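PDB 3T9P: mandelate racemase/muconate lactonizing enzyme family protein from Roseovarius sp. TM1035, which belongs to the enolase superfamily and probably acts as an isomerase or related enzyme on a carboxylate substrate, its specific reaction being unassigned. Local coordinates for residues A[168-173]-A[187-192]; A[202-207]-A[228-233]. All coordinates share one frame; numbering follows the deposited sequence.

Overall arrangement
After the antiparallel sheet and helices of the N-terminal part, the chain enters the barrel with strand 132-139 and helix 147-161. Strand 165-169 comes next, and contact 1, with 13 residues between its two segments, closes the connection to helix 184-196 by laying that helix on the strand. The chain then returns through strand 201-205, and contact 2 closes a longer excursion through helix 212-224, pairing this strand with strand 229-231. The two contacts neither nest nor cross: they follow in series, their centres about 10 Å apart. Strands 165-169 and 201-205 are sheet neighbours, and R169 NH2 bridges the contacts through a salt bridge to D205 OD2 at 3.0 Å.

Contact 1 (A[168-173]-A[187-192]); sequences WRVGAE and AVVPTV
The indole of W168 lies against V192 and V188, which rise from helix 184-196 one turn apart. V192 meets it over a face: CG1 stands 3.6 Å from the centroid of the six-membered ring and only 4° off the ring normal, a well-centred CH-pi contact. That branch is anti to the backbone N (chi1 174°), which carries it over the benzo half, while V192 CB comes within 3.7 Å of W168 CE2. V188 works at the pyrrole end instead. Its CG2 touches W168 CD1 at 3.6 Å, and its carbonyl oxygen receives a weak hydrogen bond from W168 NE1 (3.3 Å, 131° at the hydrogen), the oxygen lying oblique to the indole ring and also accepting V192 N within the helix. This is the strand-to-helix packing of a beta-alpha-beta unit in the barrel of the enolase superfamily: W168 points outward to the helix layer, where F154 of helix 147-161 also touches it, whereas R169 turns the other way and its NE bonds to S140 O. An alanine in place of W168 would probably open a gap beneath V192 CG1 and deprive V188 O of its indole donor. Past the strand end, V170 extends the apolar seam. Its CG1 reaches V189 CG2 at 3.9 Å and V188 CG1 at 4.1 Å, the latter side chain crossing it at about a right angle. V188 CG1 also lies in the plane of the indole at its edge and approaches R169 O at 3.7 Å.

Contact 2 (A[202-207]-A[228-233]); sequences KLVDGN and GHFEEP
V204 is held by strand 229-231 through both backbone polar atoms: its N donates to H229 O at 3.0 Å, and its O accepts from E231 N at 2.9 Å. Bonding to residues on either side of F230 is the parallel-strand pattern, and the axes diverge by only 16°; these are consecutive strands of the enolase-superfamily barrel. G206 N continues the ladder to E231 O. On the face of V204 and F230, V204 CG2 packs against F230 CD1; on the other, L203 CD2 sits over the centre of the H229 ring at 3.6 Å. E231 leaves the sheet on this second face. Its CB lies 3.5 Å from V204 O; CG, anti to the backbone N (chi1 -178°), comes 3.5 Å from D205 CG. CD lies 3.4 Å from D205 OD2, and OE2 ends 3.3 Å from that oxygen, two acceptors without a bond between them. The other carboxylate oxygen, E231 OE1, forms a salt bridge with K167. Acidic residues at these strand ends are consistent with the magnesium site of family relatives. D205 OD1 closes an Asx turn, accepting N207 N at 2.7 Å from 40° out of the carboxylate plane.

Contact 1 (A[168-173]-A[187-192])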
loop_
_atom_site.group_PDB
_atom_site.type_symbol
_atom_site.label_atom_id
_atom_site.label_comp_id
_atom_site.label_asym_id
_atom_site.label_seq_id
_atom_site.Cartn_x
_atom_site.Cartn_y
_atom_site.Cartn_z
ATOM N N TRP A 168 12.075 5.949 24.402
ATOM C CA TRP A 168 11.056 5.069 24.972
ATOM C C TRP A 168 9.641 5.466 24.521
ATOM O O TRP A 168 9.459 6.326 23.621
ATOM C CB TRP A 168 11.230 5.087 26.538
ATOM C CG TRP A 168 11.031 6.327 27.304
ATOM C CD1 TRP A 168 9.927 6.632 28.083
ATOM C CD2 TRP A 168 11.921 7.481 27.403
ATOM N NE1 TRP A 168 10.138 7.833 28.736
ATOM C CE2 TRP A 168 11.351 8.359 28.331
ATOM C CE3 TRP A 168 13.222 7.770 26.907
ATOM C CZ2 TRP A 168 11.946 9.588 28.660
ATOM C CZ3 TRP A 168 13.841 8.947 27.259
ATOM C CH2 TRP A 168 13.217 9.834 28.217
ATOM N N ARG A 169 8.638 4.766 25.084
ATOM C CA ARG A 169 7.269 4.855 24.560
ATOM C C ARG A 169 6.340 5.555 25.476
ATOM O O ARG A 169 6.424 5.385 26.710
ATOM C CB ARG A 169 6.644 3.481 24.288
ATOM C CG ARG A 169 7.520 2.552 23.401
ATOM C CD ARG A 169 7.601 2.996 21.962
ATOM N NE ARG A 169 8.858 2.588 21.348
ATOM C CZ ARG A 169 9.174 2.746 20.073
ATOM N NH1 ARG A 169 10.410 2.424 19.665
ATOM N NH2 ARG A 169 8.265 3.234 19.200
ATOM N N VAL A 170 5.446 6.324 24.866
ATOM C CA VAL A 170 4.314 6.902 25.568
ATOM C C VAL A 170 3.005 6.474 24.861
ATOM O O VAL A 170 3.047 5.946 23.746
ATOM C CB VAL A 170 4.405 8.465 25.682
ATOM C CG1 VAL A 170 5.644 8.854 26.439
ATOM C CG2 VAL A 170 4.472 9.102 24.221
ATOM N N GLY A 171 1.903 6.686 25.572
ATOM C CA GLY A 171 0.568 6.406 25.083
ATOM C C GLY A 171 0.537 4.881 24.858
ATOM O O GLY A 171 1.316 4.139 25.446
ATOM N N ALA A 172 -0.453 4.478 24.069
ATOM C CA ALA A 172 -0.693 3.081 23.551
ATOM C C ALA A 172 -0.698 3.159 22.024
ATOM O O ALA A 172 -1.196 4.140 21.425
ATOM C CB ALA A 172 -2.017 2.503 24.153
ATOM N N GLU A 173 -0.101 2.167 21.370
ATOM C CA GLU A 173 -0.047 2.175 19.875
ATOM C C GLU A 173 -1.437 2.346 19.274
ATOM O O GLU A 173 -2.338 1.530 19.533
ATOM C CB GLU A 173 0.612 0.940 19.313
ATOM C CG GLU A 173 0.611 0.925 17.781
ATOM C CD GLU A 173 1.184 -0.425 17.269
ATOM O OE1 GLU A 173 0.530 -1.477 17.470
ATOM O OE2 GLU A 173 2.271 -0.430 16.653
ATOM N N ALA A 187 4.006 8.961 34.544
ATOM C CA ALA A 187 5.132 8.435 35.258
ATOM C C ALA A 187 6.397 8.177 34.454
ATOM O O ALA A 187 7.550 8.459 35.004
ATOM C CB ALA A 187 4.751 7.176 36.011
ATOM N N VAL A 188 6.221 7.648 33.221
ATOM C CA VAL A 188 7.370 7.095 32.469
ATOM C C VAL A 188 8.252 8.307 32.022
ATOM O O VAL A 188 9.462 8.180 31.897
ATOM C CB VAL A 188 6.918 6.189 31.245
ATOM C CG1 VAL A 188 6.502 7.062 30.050
ATOM C CG2 VAL A 188 7.979 5.303 30.830
ATOM N N VAL A 189 7.637 9.464 31.835
ATOM C CA VAL A 189 8.324 10.581 31.185
ATOM C C VAL A 189 9.358 11.134 32.224
ATOM O O VAL A 189 10.603 11.057 31.976
ATOM C CB VAL A 189 7.328 11.650 30.684
ATOM C CG1 VAL A 189 8.047 13.000 30.329
ATOM C CG2 VAL A 189 6.490 11.169 29.472
ATOM N N PRO A 190 8.850 11.567 33.427
ATOM C CA PRO A 190 9.848 12.076 34.449
ATOM C C PRO A 190 10.704 10.982 35.049
ATOM O O PRO A 190 11.918 11.169 35.256
ATOM C CB PRO A 190 8.956 12.832 35.510
ATOM C CG PRO A 190 7.574 12.174 35.456
ATOM C CD PRO A 190 7.466 11.918 33.802
ATOM N N THR A 191 10.156 9.788 35.230
ATOM C CA THR A 191 11.013 8.756 35.815
ATOM C C THR A 191 12.242 8.378 35.016
ATOM O O THR A 191 13.314 8.152 35.593
ATOM C CB THR A 191 10.129 7.432 36.142
ATOM O OG1 THR A 191 9.069 7.831 36.989
ATOM C CG2 THR A 191 10.920 6.323 36.736
ATOM N N VAL A 192 12.075 8.129 33.719
ATOM C CA VAL A 192 13.204 7.706 32.885
ATOM C C VAL A 192 14.178 8.919 32.707
ATOM O O VAL A 192 15.413 8.789 32.829
ATOM C CB VAL A 192 12.685 7.144 31.516
ATOM C CG1 VAL A 192 13.851 6.831 30.572
ATOM C CG2 VAL A 192 11.925 5.866 31.777
#

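Contact 2 (A[202-207]-A[228-233])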
loop_
_atom_site.group_PDB
_atom_site.type_symbol
_atom_site.label_atom_id
_atom_site.label_comp_id
_atom_site.label_asym_id
_atom_site.label_seq_id
_atom_site.Cartn_x
_atom_site.Cartn_y
_atom_site.Cartn_z
ATOM N N LYS A 202 17.009 12.790 24.777
ATOM C CA LYS A 202 15.840 11.931 25.077
ATOM C C LYS A 202 14.823 12.036 23.980
ATOM O O LYS A 202 14.568 13.122 23.474
ATOM C CB LYS A 202 15.278 12.377 26.436
ATOM C CG LYS A 202 16.392 12.058 27.558
ATOM C CD LYS A 202 15.903 12.784 28.827
ATOM C CE LYS A 202 16.990 13.414 29.635
ATOM N NZ LYS A 202 16.654 14.903 29.524
ATOM N N LEU A 203 14.221 10.888 23.647
ATOM C CA LEU A 203 13.299 10.826 22.540
ATOM C C LEU A 203 12.150 10.000 23.089
ATOM O O LEU A 203 12.344 9.088 23.916
ATOM C CB LEU A 203 13.931 10.019 21.375
ATOM C CG LEU A 203 15.176 10.556 20.680
ATOM C CD1 LEU A 203 16.479 10.271 21.460
ATOM C CD2 LEU A 203 15.343 9.979 19.248
ATOM N N VAL A 204 10.953 10.261 22.641
ATOM C CA VAL A 204 9.820 9.342 22.855
ATOM C C VAL A 204 8.970 9.162 21.598
ATOM O O VAL A 204 9.044 9.971 20.732
ATOM C CB VAL A 204 8.942 9.647 24.059
ATOM C CG1 VAL A 204 9.729 9.734 25.314
ATOM C CG2 VAL A 204 8.130 10.796 23.802
ATOM N N ASP A 205 8.234 8.052 21.534
ATOM C CA ASP A 205 7.375 7.760 20.432
ATOM C C ASP A 205 5.991 7.478 20.952
ATOM O O ASP A 205 5.802 6.688 21.849
ATOM C CB ASP A 205 7.961 6.593 19.609
ATOM C CG ASP A 205 7.286 6.357 18.284
ATOM O OD1 ASP A 205 6.197 6.813 17.993
ATOM O OD2 ASP A 205 7.920 5.662 17.531
ATOM N N GLY A 206 5.051 8.163 20.366
ATOM C CA GLY A 206 3.673 7.976 20.674
ATOM C C GLY A 206 2.966 6.960 19.785
ATOM O O GLY A 206 1.844 6.700 19.972
ATOM N N ASN A 207 3.651 6.437 18.796
ATOM C CA ASN A 207 3.024 5.498 17.824
ATOM C C ASN A 207 1.530 5.710 17.548
ATOM O O ASN A 207 0.741 4.769 17.707
ATOM C CB ASN A 207 3.313 4.027 18.250
ATOM C CG ASN A 207 4.785 3.741 18.219
ATOM O OD1 ASN A 207 5.461 3.813 19.248
ATOM N ND2 ASN A 207 5.312 3.439 17.039
ATOM N N GLY A 228 13.557 16.120 23.577
ATOM C CA GLY A 228 13.683 16.999 22.402
ATOM C C GLY A 228 13.127 16.451 21.101
ATOM O O GLY A 228 13.187 17.134 20.095
ATOM N N HIS A 229 12.559 15.206 21.164
ATOM C CA HIS A 229 12.073 14.459 19.972
ATOM C C HIS A 229 10.754 13.743 20.331
ATOM O O HIS A 229 10.722 12.942 21.261
ATOM C CB HIS A 229 13.218 13.450 19.569
ATOM C CG HIS A 229 12.971 12.605 18.392
ATOM N ND1 HIS A 229 12.025 11.581 18.384
ATOM C CD2 HIS A 229 13.647 12.503 17.213
ATOM C CE1 HIS A 229 12.117 10.914 17.238
ATOM N NE2 HIS A 229 13.091 11.454 16.514
ATOM N N PHE A 230 9.668 14.099 19.643
ATOM C CA PHE A 230 8.365 13.477 19.926
ATOM C C PHE A 230 7.926 12.821 18.608
ATOM O O PHE A 230 7.539 13.458 17.674
ATOM C CB PHE A 230 7.344 14.526 20.385
ATOM C CG PHE A 230 6.041 13.977 20.888
ATOM C CD1 PHE A 230 5.814 12.596 21.010
ATOM C CD2 PHE A 230 5.002 14.900 21.239
ATOM C CE1 PHE A 230 4.546 12.114 21.531
ATOM C CE2 PHE A 230 3.787 14.477 21.766
ATOM C CZ PHE A 230 3.503 13.074 21.959
ATOM N N GLU A 231 8.110 11.534 18.524
ATOM C CA GLU A 231 7.769 10.782 17.290
ATOM C C GLU A 231 6.313 10.318 17.223
ATOM O O GLU A 231 5.717 9.949 18.233
ATOM C CB GLU A 231 8.708 9.620 17.244
ATOM C CG GLU A 231 8.564 8.710 16.014
ATOM C CD GLU A 231 9.860 7.847 15.876
ATOM O OE1 GLU A 231 10.961 8.243 16.459
ATOM O OE2 GLU A 231 9.805 6.860 15.093
ATOM N N GLU A 232 5.759 10.420 16.018
ATOM C CA GLU A 232 4.421 10.024 15.595
ATOM C C GLU A 232 3.419 10.235 16.731
ATOM O O GLU A 232 2.763 9.290 17.236
ATOM C CB GLU A 232 4.416 8.579 15.057
ATOM C CG GLU A 232 3.162 8.063 14.457
ATOM C CD GLU A 232 3.429 6.652 14.014
ATOM O OE1 GLU A 232 4.534 6.467 13.397
ATOM O OE2 GLU A 232 2.583 5.775 14.336
ATOM N N PRO A 233 3.250 11.513 17.119
ATOM C CA PRO A 233 2.338 11.806 18.238
ATOM C C PRO A 233 0.820 11.542 17.884
ATOM O O PRO A 233 0.102 11.132 18.777
ATOM C CB PRO A 233 2.570 13.332 18.496
ATOM C CG PRO A 233 2.942 13.883 17.104
ATOM C CD PRO A 233 3.922 12.727 16.599
HETATM O O HOH W 1 16.622 15.513 24.725
HETATM O O HOH W 2 6.768 5.819 14.995
HETATM O O HOH W 3 3.765 3.441 14.653
#